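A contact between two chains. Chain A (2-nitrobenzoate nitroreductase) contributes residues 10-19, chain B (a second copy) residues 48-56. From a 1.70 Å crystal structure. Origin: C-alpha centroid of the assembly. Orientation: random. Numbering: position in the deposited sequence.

Chain A, residues 10-19: TNMQKYWLIT
Chain B (48-56) NYMGEDPPL

The one hydrogen bond between these two stretches is weak: Asn A11 ND2 donates to Asp B53 OD2 at 3.4 Å, so the contact rests mainly on packing. A helix, residues 11-19 of chain A, lies against a strand from 48 toward 52 of chain B. The axes approach to 8.2 Å and run nearly antiparallel, at 158°. In register, the CA atoms of Tyr A15 and Glu B52 are 5.6 Å apart, and those of Ile A18 and Tyr B49 are 7.5 Å apart.

Thr A10 (chi1 p) caps the helix. Its OG1 accepts from Gln A13 N at 3.1 Å. On chain B the chain turns through Asp B53 and Pro B54, whose preceding peptide is cis. It then pairs back: Leu B56 N donates to Gly B51 O at 3.0 Å, and Met B50 N to Leu B56 O at 2.7 Å.

Ile A18 (m, t) points toward the strand and is the apolar center. Its CG2 lies 3.6 Å from Tyr B49 CB, and its CD1 lies 3.9 Å from Pro B55 CB. Tyr B49 is p at chi1; its OH reaches Thr A19 CG2 at 3.7 Å. Thr A19 OG1 instead bonds back to Tyr A15 O at 2.8 Å.

Glu B52 (chi1 p, chi2 -107°) also points toward the helix. Its OE1 sits at the edge of the Tyr A15 ring, 3.8 Å from CD1 of Tyr A15 (chi1 t).

Lys A14 (m, t, m, t) lays its chain along this surface. Its NZ bonds within the helix to Asn A11 OD1 at 3.1 Å. The same NZ is 4.4 Å from Asp B53 OD1, too far for a salt bridge, though the opposite charges still attract.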

# COMPACT_ATOMS: atom_id res chain seq x y z
N THR A 10 7.61 22.02 4.93
CA THR A 10 6.35 22.11 5.66
C THR A 10 5.66 20.76 5.60
O THR A 10 6.05 19.90 4.81
CB THR A 10 5.42 23.17 5.06
OG1 THR A 10 4.95 22.73 3.78
CG2 THR A 10 6.17 24.50 4.87
N ASN A 11 4.63 20.58 6.43
CA ASN A 11 3.85 19.35 6.38
C ASN A 11 3.17 19.15 5.03
O ASN A 11 3.04 18.02 4.57
CB ASN A 11 2.81 19.34 7.50
CG ASN A 11 3.38 18.85 8.81
OD1 ASN A 11 4.43 18.21 8.84
ND2 ASN A 11 2.70 19.15 9.91
N MET A 12 2.74 20.23 4.40
CA MET A 12 2.12 20.11 3.08
C MET A 12 3.13 19.65 2.03
O MET A 12 2.80 18.84 1.15
CB MET A 12 1.50 21.44 2.66
CG MET A 12 0.62 21.34 1.41
SD MET A 12 -0.74 20.18 1.64
CE MET A 12 -1.43 20.76 3.19
N GLN A 13 4.34 20.17 2.12
CA GLN A 13 5.38 19.81 1.17
C GLN A 13 5.76 18.33 1.33
O GLN A 13 5.92 17.60 0.33
CB GLN A 13 6.60 20.72 1.34
CG GLN A 13 6.31 22.17 0.92
CD GLN A 13 7.45 23.12 1.24
OE1 GLN A 13 8.25 22.89 2.15
NE2 GLN A 13 7.54 24.20 0.47
N LYS A 14 5.87 17.91 2.58
CA LYS A 14 6.14 16.50 2.89
C LYS A 14 5.02 15.63 2.37
O LYS A 14 5.27 14.60 1.73
CB LYS A 14 6.34 16.30 4.40
CG LYS A 14 7.73 16.75 4.87
CD LYS A 14 7.95 16.55 6.36
CE LYS A 14 7.14 17.53 7.18
NZ LYS A 14 7.42 17.41 8.64
N TYR A 15 3.78 16.03 2.62
CA TYR A 15 2.63 15.30 2.07
C TYR A 15 2.74 15.15 0.56
O TYR A 15 2.57 14.05 0.02
CB TYR A 15 1.32 16.00 2.44
CG TYR A 15 0.12 15.43 1.71
CD1 TYR A 15 -0.56 14.31 2.21
CD2 TYR A 15 -0.33 16.00 0.53
CE1 TYR A 15 -1.66 13.79 1.54
CE2 TYR A 15 -1.43 15.48 -0.14
CZ TYR A 15 -2.08 14.38 0.37
OH TYR A 15 -3.18 13.90 -0.32
N TRP A 16 3.03 16.24 -0.15
CA TRP A 16 3.08 16.11 -1.61
C TRP A 16 4.22 15.23 -2.09
O TRP A 16 4.04 14.47 -3.05
CB TRP A 16 3.14 17.49 -2.27
CG TRP A 16 1.79 18.09 -2.36
CD1 TRP A 16 1.24 18.99 -1.51
CD2 TRP A 16 0.79 17.80 -3.34
NE1 TRP A 16 -0.05 19.29 -1.90
CE2 TRP A 16 -0.34 18.57 -3.02
CE3 TRP A 16 0.75 16.96 -4.47
CZ2 TRP A 16 -1.51 18.53 -3.79
CZ3 TRP A 16 -0.41 16.93 -5.23
CH2 TRP A 16 -1.53 17.70 -4.88
N LEU A 17 5.39 15.32 -1.45
CA LEU A 17 6.52 14.52 -1.92
C LEU A 17 6.33 13.01 -1.60
O LEU A 17 6.65 12.13 -2.44
CB LEU A 17 7.82 15.02 -1.31
CG LEU A 17 8.28 16.40 -1.83
CD1 LEU A 17 9.59 16.79 -1.17
CD2 LEU A 17 8.43 16.37 -3.34
N ILE A 18 5.79 12.74 -0.42
CA ILE A 18 5.47 11.37 -0.03
C ILE A 18 4.39 10.77 -0.93
O ILE A 18 4.61 9.72 -1.56
CB ILE A 18 5.00 11.27 1.43
CG1 ILE A 18 6.11 11.69 2.39
CG2 ILE A 18 4.54 9.83 1.73
CD1 ILE A 18 5.63 11.92 3.81
N THR A 19 3.24 11.43 -1.03
CA THR A 19 2.15 10.85 -1.84
C THR A 19 2.48 10.82 -3.33
O THR A 19 1.93 10.00 -4.08
CB THR A 19 0.82 11.57 -1.63
OG1 THR A 19 0.96 12.97 -1.96
CG2 THR A 19 0.32 11.41 -0.19
N ASN B 48 3.28 0.71 2.86
CA ASN B 48 2.71 1.99 2.46
C ASN B 48 3.17 3.08 3.40
O ASN B 48 3.74 2.80 4.45
CB ASN B 48 1.17 1.96 2.43
CG ASN B 48 0.60 2.77 1.27
OD1 ASN B 48 1.16 3.80 0.90
ND2 ASN B 48 -0.50 2.30 0.66
N TYR B 49 2.95 4.34 3.02
CA TYR B 49 3.25 5.43 3.95
C TYR B 49 2.17 5.50 5.02
O TYR B 49 1.02 5.08 4.81
CB TYR B 49 3.37 6.78 3.22
CG TYR B 49 2.06 7.51 2.98
CD1 TYR B 49 1.22 7.16 1.92
CD2 TYR B 49 1.67 8.56 3.81
CE1 TYR B 49 0.03 7.83 1.70
CE2 TYR B 49 0.47 9.22 3.60
CZ TYR B 49 -0.34 8.86 2.55
OH TYR B 49 -1.53 9.55 2.35
N MET B 50 2.55 6.04 6.18
CA MET B 50 1.61 6.14 7.27
C MET B 50 1.30 7.59 7.61
O MET B 50 0.17 7.90 7.99
CB MET B 50 2.16 5.42 8.50
CG MET B 50 2.14 3.89 8.35
SD MET B 50 0.49 3.16 8.55
CE MET B 50 -0.00 2.76 6.88
N GLY B 51 2.29 8.47 7.46
CA GLY B 51 2.00 9.87 7.78
C GLY B 51 3.11 10.80 7.36
O GLY B 51 4.17 10.35 6.92
N GLU B 52 2.89 12.11 7.52
CA GLU B 52 3.91 13.08 7.10
C GLU B 52 4.60 13.82 8.25
O GLU B 52 5.62 14.46 8.03
CB GLU B 52 3.30 14.12 6.14
CG GLU B 52 2.26 15.03 6.76
CD GLU B 52 0.85 14.68 6.31
OE1 GLU B 52 0.64 13.57 5.76
OE2 GLU B 52 -0.06 15.53 6.49
N ASP B 53 4.07 13.69 9.47
CA ASP B 53 4.61 14.41 10.63
C ASP B 53 4.60 13.55 11.90
O ASP B 53 3.64 13.58 12.67
CB ASP B 53 3.80 15.69 10.87
CG ASP B 53 4.28 16.48 12.07
OD1 ASP B 53 5.46 16.33 12.45
OD2 ASP B 53 3.48 17.27 12.63
N PRO B 54 5.67 12.77 12.13
CA PRO B 54 6.86 12.65 11.29
C PRO B 54 6.59 11.81 10.02
O PRO B 54 5.61 11.06 10.02
CB PRO B 54 7.85 11.94 12.21
CG PRO B 54 7.01 11.14 13.09
CD PRO B 54 5.76 11.94 13.34
N PRO B 55 7.43 11.96 8.98
CA PRO B 55 7.22 11.25 7.71
C PRO B 55 7.54 9.76 7.85
O PRO B 55 8.69 9.36 7.72
CB PRO B 55 8.20 11.95 6.76
CG PRO B 55 9.28 12.46 7.64
CD PRO B 55 8.60 12.85 8.92
N LEU B 56 6.50 8.96 8.13
CA LEU B 56 6.71 7.56 8.47
C LEU B 56 6.02 6.66 7.45
O LEU B 56 4.99 7.04 6.87
CB LEU B 56 6.14 7.22 9.84
CG LEU B 56 6.70 7.94 11.07
CD1 LEU B 56 6.16 7.26 12.34
CD2 LEU B 56 8.21 7.92 11.07